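Local coordinates for N-acetylglucosamine 2-epimerase (Xylella fastidiosa, PDB 3GT5), which probably interconverts N-acylated amino sugars epimeric at C2, as an isomerase of the N-acylglucosamine 2-epimerase family, at residues Y36-G41 / Y365-S370; N45-H50 / L100-V105. All blocks are in the same frame, centred on the assembly; numbering follows the deposited sequence.

Contact 1: Y36-G41 / Y365-S370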
loop_
_atom_site.group_PDB
_atom_site.type_symbol
_atom_site.label_atom_id
_atom_site.label_comp_id
_atom_site.label_asym_id
_atom_site.label_seq_id
_atom_site.Cartn_x
_atom_site.Cartn_y
_atom_site.Cartn_z
ATOM N N TYR A 36 -10.893 12.805 -4.947
ATOM C CA TYR A 36 -10.275 13.251 -6.193
ATOM C C TYR A 36 -9.785 14.697 -6.053
ATOM O O TYR A 36 -10.605 15.627 -5.899
ATOM C CB TYR A 36 -11.285 13.142 -7.336
ATOM C CG TYR A 36 -11.678 11.721 -7.742
ATOM C CD1 TYR A 36 -11.067 11.076 -8.817
ATOM C CD2 TYR A 36 -12.676 11.049 -7.073
ATOM C CE1 TYR A 36 -11.437 9.802 -9.201
ATOM C CE2 TYR A 36 -13.051 9.770 -7.436
ATOM C CZ TYR A 36 -12.433 9.162 -8.516
ATOM O OH TYR A 36 -12.832 7.908 -8.883
ATOM N N PHE A 37 -8.463 14.872 -6.050
ATOM C CA PHE A 37 -7.835 16.171 -5.820
ATOM C C PHE A 37 -6.893 16.572 -6.940
ATOM O O PHE A 37 -6.040 15.780 -7.415
ATOM C CB PHE A 37 -6.991 16.195 -4.545
ATOM C CG PHE A 37 -7.723 15.756 -3.294
ATOM C CD1 PHE A 37 -8.126 16.684 -2.357
ATOM C CD2 PHE A 37 -7.962 14.406 -3.026
ATOM C CE1 PHE A 37 -8.788 16.291 -1.218
ATOM C CE2 PHE A 37 -8.621 14.020 -1.868
ATOM C CZ PHE A 37 -9.043 14.952 -0.979
ATOM N N ARG A 38 -7.011 17.837 -7.360
ATOM C CA ARG A 38 -6.029 18.444 -8.229
ATOM C C ARG A 38 -4.745 18.850 -7.494
ATOM O O ARG A 38 -4.696 18.838 -6.258
ATOM C CB ARG A 38 -6.600 19.711 -8.898
ATOM C CG ARG A 38 -7.795 19.467 -9.764
ATOM C CD ARG A 38 -8.201 20.743 -10.546
ATOM N NE ARG A 38 -9.410 20.481 -11.305
ATOM C CZ ARG A 38 -10.657 20.719 -10.890
ATOM N NH1 ARG A 38 -10.917 21.248 -9.699
ATOM N NH2 ARG A 38 -11.674 20.413 -11.692
ATOM N N ASP A 39 -3.725 19.251 -8.257
ATOM C CA ASP A 39 -2.439 19.639 -7.690
ATOM C C ASP A 39 -2.600 20.698 -6.615
ATOM O O ASP A 39 -1.873 20.685 -5.641
ATOM C CB ASP A 39 -1.488 20.181 -8.754
ATOM C CG ASP A 39 -0.880 19.097 -9.660
ATOM O OD1 ASP A 39 -0.885 17.899 -9.315
ATOM O OD2 ASP A 39 -0.333 19.454 -10.736
ATOM N N ASP A 40 -3.524 21.629 -6.824
ATOM C CA ASP A 40 -3.690 22.748 -5.893
ATOM C C ASP A 40 -4.644 22.440 -4.759
ATOM O O ASP A 40 -4.952 23.316 -3.957
ATOM C CB ASP A 40 -4.120 24.020 -6.632
ATOM C CG ASP A 40 -5.478 23.872 -7.333
ATOM O OD1 ASP A 40 -6.245 22.907 -7.094
ATOM O OD2 ASP A 40 -5.786 24.764 -8.152
ATOM N N GLY A 41 -5.122 21.203 -4.699
ATOM C CA GLY A 41 -5.990 20.777 -3.598
ATOM C C GLY A 41 -7.468 20.863 -3.869
ATOM O O GLY A 41 -8.260 20.390 -3.063
ATOM N N TYR A 365 1.875 14.514 -16.612
ATOM C CA TYR A 365 0.798 14.242 -17.557
ATOM C C TYR A 365 -0.360 15.243 -17.446
ATOM O O TYR A 365 -0.953 15.629 -18.461
ATOM C CB TYR A 365 0.246 12.828 -17.384
ATOM C CG TYR A 365 1.116 11.742 -17.981
ATOM C CD1 TYR A 365 1.165 11.531 -19.363
ATOM C CD2 TYR A 365 1.884 10.915 -17.168
ATOM C CE1 TYR A 365 1.941 10.531 -19.906
ATOM C CE2 TYR A 365 2.691 9.918 -17.711
ATOM C CZ TYR A 365 2.696 9.717 -19.075
ATOM O OH TYR A 365 3.472 8.719 -19.598
ATOM N N ASN A 366 -0.722 15.613 -16.218
ATOM C CA ASN A 366 -1.884 16.476 -15.962
ATOM C C ASN A 366 -1.836 16.945 -14.513
ATOM O O ASN A 366 -0.833 16.715 -13.821
ATOM C CB ASN A 366 -3.226 15.791 -16.298
ATOM C CG ASN A 366 -3.448 14.542 -15.504
ATOM O OD1 ASN A 366 -3.167 14.509 -14.310
ATOM N ND2 ASN A 366 -3.903 13.475 -16.172
ATOM N N ASP A 367 -2.913 17.582 -14.064
ATOM C CA ASP A 367 -2.967 18.171 -12.712
ATOM C C ASP A 367 -3.748 17.299 -11.704
ATOM O O ASP A 367 -4.123 17.773 -10.624
ATOM C CB ASP A 367 -3.635 19.557 -12.777
ATOM C CG ASP A 367 -5.147 19.471 -13.098
ATOM O OD1 ASP A 367 -5.637 18.398 -13.554
ATOM O OD2 ASP A 367 -5.858 20.484 -12.881
ATOM N N GLU A 368 -3.993 16.043 -12.060
ATOM C CA GLU A 368 -4.729 15.112 -11.191
ATOM C C GLU A 368 -3.797 14.440 -10.187
ATOM O O GLU A 368 -3.374 13.313 -10.363
ATOM C CB GLU A 368 -5.483 14.100 -12.045
ATOM C CG GLU A 368 -6.545 14.790 -12.875
ATOM C CD GLU A 368 -7.380 13.856 -13.763
ATOM O OE1 GLU A 368 -7.156 12.636 -13.824
ATOM O OE2 GLU A 368 -8.284 14.372 -14.448
ATOM N N LYS A 369 -3.458 15.183 -9.133
ATOM C CA LYS A 369 -2.507 14.758 -8.135
ATOM C C LYS A 369 -2.921 13.486 -7.426
ATOM O O LYS A 369 -2.120 12.582 -7.270
ATOM C CB LYS A 369 -2.309 15.842 -7.078
ATOM C CG LYS A 369 -1.385 15.467 -5.925
ATOM C CD LYS A 369 -1.037 16.677 -5.098
ATOM C CE LYS A 369 0.126 17.491 -5.619
ATOM N NZ LYS A 369 0.165 18.834 -4.964
ATOM N N SER A 370 -4.160 13.456 -6.980
ATOM C CA SER A 370 -4.638 12.334 -6.178
ATOM C C SER A 370 -6.032 11.955 -6.636
ATOM O O SER A 370 -7.022 12.384 -6.066
ATOM C CB SER A 370 -4.679 12.662 -4.699
ATOM O OG SER A 370 -3.419 12.942 -4.195
HETATM O O HOH W 1 -0.455 15.968 -11.130
#
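Lys-369 reaches Asp-39 with CG anti to its own backbone N (chi1 177°) and a bend at chi3 (-85°) that turns CE toward the Asp-39 carbonyl. NZ then meets Asp-39 O at 2.8 Å, in the carbonyl plane and on a lone pair. A long amine suits this place because NZ can pass the Asp-39 backbone and reach further acceptors: the same NZ forms a salt bridge with Asp-348, which probably helps to balance a positive charge on a buried side chain, and a hydrogen bond with Gly-352 O. Lower on the chain, Lys-369 CB packs against Asp-39 OD1. A water donates to that oxygen at 2.7 Å and to Asn-366 O at 2.8 Å, while OD2 pairs with Lys-364.

Asp-39 N gives a bent bond to Asp-367 O (2.8 Å), which also receives the CA-H of Arg-38. The side chains of Arg-38 and Asp-367 run side by side, pointing the same way. It is the aliphatic CD that comes within 3.3 Å of Asp-367 OD2, so the salt bridge from NE is long, and NH1 turns to Ser-42. Asn-366 helps to shape the loop: its OD1 accepts from Glu-368 N in an Asx turn, a job suited to a short amide side chain.

Phe-37 and Ser-370 are bound through both backbone groups, N to Ser-370 O at 2.9 Å and O from Ser-370 N at 3.0 Å, the latter nearly straight (174°). Ser-370 O also lies at the edge of the Phe-37 ring, whose bulk suits a buried place against Phe-21 of helix 8-22. Lys-369 and Ser-370 both face Phe-37, a classic beta bulge on a single antiparallel bridge that ties the hairpin near the N-terminus to the loop before helix 377-387.

Contact 2: N45-H50 / L100-V105; sequences NATHRH and LCDDRV
Arg-49 and Leu-100 exchange two backbone hydrogen bonds, Arg-49 N to Leu-100 O at 2.9 Å and Leu-100 N to Arg-49 O at 2.8 Å, making the hydrogen-bonded pair of a short antiparallel sheet. A third, from Asp-102 N to Thr-47 O, is longer at 3.2 Å and continues the pairing into the turn. Between them His-48 and Cys-101 form the non-hydrogen-bonded pair, with CA atoms 4.6 Å apart.

Side-chain contacts are lighter. The short side chain of Thr-47 carries its hydroxyl, OG1 anti to the backbone N (chi1 -174°), up to 3.6 Å from Cys-101 SG and equally close to Asp-102 CB, with CG2 near the sulphur. The His-48 ring lays one face under Leu-100 O, offset toward the rim, CD2 being 3.6 Å from that oxygen; its NE2 is hydrogen-bonded to Glu-106 OE2.

Polar side chains also shape the 45-50 backbone. Asn-45 OD1 accepts from His-48 N in an Asx motif, and Arg-49 NH2 makes a hydrogen bond to Ala-46 O at 2.9 Å, with the acceptor in the guanidinium plane. The same nitrogen has a salt bridge with Asp-28, which probably helps to balance the charge of this buried arginine.

Asp-102 and Asp-103 take left-handed backbone angles in the type I' turn that joins strand 99-101 to strand 104-111. Strand 48-50 lies alongside 99-101 of this hairpin and is one of the two outermost strands of a five-stranded sheet. Leu-100, apolar and buried, packs on Tyr-83, Val-87 and His-88 of helix 71-88, while His-50 caps the start of helix 51-68.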
loop_
_atom_site.group_PDB
_atom_site.type_symbol
_atom_site.label_atom_id
_atom_site.label_comp_id
_atom_site.label_asym_id
_atom_site.label_seq_id
_atom_site.Cartn_x
_atom_site.Cartn_y
_atom_site.Cartn_z
ATOM N N ASN A 45 -13.946 15.770 -8.306
ATOM C CA ASN A 45 -15.079 14.860 -8.360
ATOM C C ASN A 45 -15.448 14.635 -6.915
ATOM O O ASN A 45 -14.690 13.988 -6.193
ATOM C CB ASN A 45 -14.718 13.537 -9.028
ATOM C CG ASN A 45 -15.907 12.596 -9.160
ATOM O OD1 ASN A 45 -16.764 12.498 -8.271
ATOM N ND2 ASN A 45 -15.959 11.883 -10.276
ATOM N N ALA A 46 -16.554 15.212 -6.474
ATOM C CA ALA A 46 -16.936 15.165 -5.064
ATOM C C ALA A 46 -17.871 14.011 -4.753
ATOM O O ALA A 46 -18.040 13.665 -3.593
ATOM C CB ALA A 46 -17.603 16.500 -4.620
ATOM N N THR A 47 -18.502 13.453 -5.780
ATOM C CA THR A 47 -19.545 12.462 -5.593
ATOM C C THR A 47 -19.066 10.989 -5.661
ATOM O O THR A 47 -19.674 10.109 -5.041
ATOM C CB THR A 47 -20.668 12.687 -6.623
ATOM O OG1 THR A 47 -21.756 11.798 -6.345
ATOM C CG2 THR A 47 -20.213 12.478 -8.020
ATOM N N HIS A 48 -18.049 10.705 -6.449
ATOM C CA HIS A 48 -17.597 9.322 -6.618
ATOM C C HIS A 48 -16.648 8.970 -5.467
ATOM O O HIS A 48 -15.720 9.747 -5.184
ATOM C CB HIS A 48 -16.875 9.111 -7.939
ATOM C CG HIS A 48 -16.756 7.662 -8.315
ATOM N ND1 HIS A 48 -15.611 6.919 -8.131
ATOM C CD2 HIS A 48 -17.679 6.804 -8.824
ATOM C CE1 HIS A 48 -15.835 5.669 -8.510
ATOM N NE2 HIS A 48 -17.083 5.576 -8.933
ATOM N N ARG A 49 -16.885 7.820 -4.820
ATOM C CA ARG A 49 -16.047 7.362 -3.705
ATOM C C ARG A 49 -15.577 5.907 -3.905
ATOM O O ARG A 49 -16.287 5.057 -4.467
ATOM C CB ARG A 49 -16.787 7.503 -2.365
ATOM C CG ARG A 49 -17.273 8.923 -2.023
ATOM C CD ARG A 49 -16.147 9.920 -1.740
ATOM N NE ARG A 49 -16.746 11.261 -1.695
ATOM C CZ ARG A 49 -17.324 11.820 -0.633
ATOM N NH1 ARG A 49 -17.391 11.215 0.541
ATOM N NH2 ARG A 49 -17.888 13.020 -0.770
ATOM N N HIS A 50 -14.355 5.652 -3.447
ATOM C CA HIS A 50 -13.703 4.395 -3.616
ATOM C C HIS A 50 -13.288 3.834 -2.266
ATOM O O HIS A 50 -12.676 4.540 -1.427
ATOM C CB HIS A 50 -12.447 4.554 -4.497
ATOM C CG HIS A 50 -11.980 3.272 -5.106
ATOM N ND1 HIS A 50 -11.480 2.212 -4.360
ATOM C CD2 HIS A 50 -12.003 2.852 -6.392
ATOM C CE1 HIS A 50 -11.143 1.225 -5.181
ATOM N NE2 HIS A 50 -11.470 1.581 -6.420
ATOM N N LEU A 100 -18.860 3.905 -4.730
ATOM C CA LEU A 100 -20.141 4.518 -4.429
ATOM C C LEU A 100 -20.250 5.755 -5.280
ATOM O O LEU A 100 -19.251 6.366 -5.654
ATOM C CB LEU A 100 -20.248 4.917 -2.961
ATOM C CG LEU A 100 -20.034 3.871 -1.865
ATOM C CD1 LEU A 100 -19.561 4.504 -0.555
ATOM C CD2 LEU A 100 -21.313 3.100 -1.646
ATOM N N CYS A 101 -21.483 6.109 -5.608
ATOM C CA CYS A 101 -21.738 7.381 -6.237
ATOM C C CYS A 101 -22.946 7.994 -5.532
ATOM O O CYS A 101 -24.038 7.409 -5.510
ATOM C CB CYS A 101 -21.974 7.232 -7.727
ATOM S SG CYS A 101 -22.250 8.876 -8.422
ATOM N N ASP A 102 -22.705 9.140 -4.899
ATOM C CA ASP A 102 -23.656 9.800 -3.995
ATOM C C ASP A 102 -24.255 8.871 -2.926
ATOM O O ASP A 102 -25.451 8.868 -2.688
ATOM C CB ASP A 102 -24.749 10.501 -4.816
ATOM C CG ASP A 102 -25.022 11.935 -4.342
ATOM O OD1 ASP A 102 -24.267 12.445 -3.477
ATOM O OD2 ASP A 102 -25.992 12.553 -4.847
ATOM N N ASP A 103 -23.386 8.115 -2.263
ATOM C CA ASP A 103 -23.755 7.153 -1.206
ATOM C C ASP A 103 -24.614 5.982 -1.702
ATOM O O ASP A 103 -25.010 5.145 -0.889
ATOM C CB ASP A 103 -24.404 7.852 0.014
ATOM C CG ASP A 103 -23.384 8.563 0.907
ATOM O OD1 ASP A 103 -22.218 8.728 0.496
ATOM O OD2 ASP A 103 -23.737 8.947 2.042
ATOM N N ARG A 104 -24.864 5.910 -3.018
ATOM C CA ARG A 104 -25.456 4.723 -3.655
ATOM C C ARG A 104 -24.336 3.790 -4.166
ATOM O O ARG A 104 -23.378 4.242 -4.768
ATOM C CB ARG A 104 -26.329 5.132 -4.847
ATOM N N VAL A 105 -24.492 2.491 -3.957
ATOM C CA VAL A 105 -23.502 1.516 -4.399
ATOM C C VAL A 105 -23.414 1.493 -5.927
ATOM O O VAL A 105 -24.423 1.306 -6.623
ATOM C CB VAL A 105 -23.840 0.124 -3.869
ATOM C CG1 VAL A 105 -22.786 -0.905 -4.274
ATOM C CG2 VAL A 105 -24.030 0.172 -2.365
#

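Overall arrangement
Both contacts lie partly buried, their centres about 18 Å apart, in the loops and short strands that connect the helices of this largely helical chain, whose family has an (alpha/alpha)6-barrel fold. Contact 1 brings together regions near the two ends of the chain, 324 residues apart, and depends on charged side chains, a water and one bulged bridge. Contact 2 spans only 50 residues, two helices included, and relies mainly on regular backbone pairing at a sheet edge. They hold different elements but touch directly: Tyr-36 OH is hydrogen-bonded to His-48 ND1 at 3.0 Å, and Tyr-36 CD2 lies 3.7 Å from Asn-45 O.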